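Local coordinates for host Factor for Q beta (Staphylococcus aureus, PDB 1KQ1), which binds RNA as a hexameric ring of Sm-like subunits and acts as a pleiotropic regulator of translation in bacteria, at the interface of chains A and B. Numbering follows the deposited sequence. Chains: chain A/B, Host Factor for Q beta.

The interface of chains A and B. Residues chain A 61-62; chain B 26, 54-56, 59.
The carbonyl oxygen of A:Ser61 accepts a hydrogen bond from the backbone amide of B:Tyr56, with O and N 3.0 Å apart. The angle at the hydrogen is 164° and the C=O...N angle at the acceptor is 162°, so the amide approaches the oxygen almost head-on. It joins strand 60-64 of chain A to strand 51-56 of chain B, and the bridge between A:Thr62 and B:Ile55 sets the pairing as antiparallel. This edge-to-edge strand pairing is how Sm-like subunits close into a ring, here the Hfq hexamer. One residue further along, CA of A:Thr62 approaches the carbonyl O of B:Leu54 at 3.2 Å, a close backbone contact that fits the same strand register.

Side chains pack on one side of this pairing. A:Ser61 carries OG anti to its own nitrogen (chi1 169°), which sends the hydroxyl toward B:Phe26, 3.2 Å from ring atom CE1. A:Thr62, whose side chain crosses that of B:Phe26 at about a right angle, brings OG1 to 3.4 Å from the same CE1. Both oxygens stand to the same side of the ring plane and beyond its rim, A:Ser61 OG off the CD1-CE1 bond and A:Thr62 OG1 off the CE1 corner. A hydrogen bond of 3.0 Å between A:Ser61 OG and A:Thr62 OG1, its direction undecided, ties the two hydroxyls together and should restrict their rotation beside the aromatic surface.

The other branch of A:Thr62 supplies apolar contact: it runs alongside B:Ile55, both side chains pointing the same way, with CG2 3.9 Å from CG1 of the isoleucine. At the opposite end of the patch, the methyl CB of B:Ala59 packs against CA of A:Ser61 at 3.5 Å.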
loop_
_atom_site.group_PDB
_atom_site.type_symbol
_atom_site.label_atom_id
_atom_site.label_comp_id
_atom_site.label_asym_id
_atom_site.label_seq_id
_atom_site.Cartn_x
_atom_site.Cartn_y
_atom_site.Cartn_z
ATOM N N SER A 61 -6.123 -9.183 -0.295
ATOM C CA SER A 61 -6.127 -9.154 -1.749
ATOM C C SER A 61 -7.359 -9.851 -2.311
ATOM O O SER A 61 -8.102 -9.301 -3.128
ATOM C CB SER A 61 -4.913 -9.911 -2.315
ATOM O OG SER A 61 -5.107 -10.077 -3.702
ATOM N N THR A 62 -7.606 -11.071 -1.819
ATOM C CA THR A 62 -8.656 -11.890 -2.408
ATOM C C THR A 62 -9.309 -12.811 -1.390
ATOM O O THR A 62 -8.660 -13.219 -0.421
ATOM C CB THR A 62 -8.005 -12.855 -3.463
ATOM O OG1 THR A 62 -7.241 -12.121 -4.435
ATOM C CG2 THR A 62 -9.047 -13.648 -4.205
ATOM N N PHE B 26 -1.520 -8.902 -9.419
ATOM C CA PHE B 26 -1.674 -8.285 -8.094
ATOM C C PHE B 26 -0.508 -7.392 -7.758
ATOM O O PHE B 26 0.527 -7.416 -8.440
ATOM C CB PHE B 26 -1.789 -9.408 -7.067
ATOM C CG PHE B 26 -3.039 -10.229 -7.239
ATOM C CD1 PHE B 26 -4.235 -9.834 -6.627
ATOM C CD2 PHE B 26 -3.033 -11.363 -8.037
ATOM C CE1 PHE B 26 -5.403 -10.587 -6.844
ATOM C CE2 PHE B 26 -4.190 -12.104 -8.239
ATOM C CZ PHE B 26 -5.362 -11.711 -7.648
ATOM N N LEU B 54 -13.083 -13.281 -4.984
ATOM C CA LEU B 54 -13.559 -11.918 -4.852
ATOM C C LEU B 54 -12.267 -11.116 -4.582
ATOM O O LEU B 54 -11.623 -11.320 -3.550
ATOM C CB LEU B 54 -14.503 -11.816 -3.681
ATOM C CG LEU B 54 -15.050 -10.405 -3.499
ATOM C CD1 LEU B 54 -15.852 -10.012 -4.741
ATOM C CD2 LEU B 54 -15.948 -10.385 -2.230
ATOM N N ILE B 55 -11.923 -10.253 -5.543
ATOM C CA ILE B 55 -10.649 -9.521 -5.512
ATOM C C ILE B 55 -10.859 -8.040 -5.289
ATOM O O ILE B 55 -11.706 -7.427 -5.934
ATOM C CB ILE B 55 -9.909 -9.697 -6.868
ATOM C CG1 ILE B 55 -9.630 -11.179 -7.176
ATOM C CG2 ILE B 55 -8.550 -8.974 -6.801
ATOM C CD1 ILE B 55 -9.197 -11.443 -8.590
ATOM N N TYR B 56 -10.127 -7.457 -4.349
ATOM C CA TYR B 56 -10.215 -6.030 -4.140
ATOM C C TYR B 56 -9.411 -5.293 -5.199
ATOM O O TYR B 56 -8.250 -5.645 -5.419
ATOM C CB TYR B 56 -9.653 -5.607 -2.783
ATOM C CG TYR B 56 -10.570 -5.893 -1.622
ATOM C CD1 TYR B 56 -11.768 -5.201 -1.463
ATOM C CD2 TYR B 56 -10.220 -6.816 -0.674
ATOM C CE1 TYR B 56 -12.609 -5.441 -0.358
ATOM C CE2 TYR B 56 -11.047 -7.069 0.424
ATOM C CZ TYR B 56 -12.240 -6.372 0.565
ATOM O OH TYR B 56 -13.052 -6.653 1.656
ATOM N N ALA B 59 -5.889 -4.223 -4.539
ATOM C CA ALA B 59 -4.801 -5.169 -4.623
ATOM C C ALA B 59 -4.413 -5.511 -6.056
ATOM O O ALA B 59 -3.505 -6.337 -6.285
ATOM C CB ALA B 59 -5.225 -6.467 -3.872
#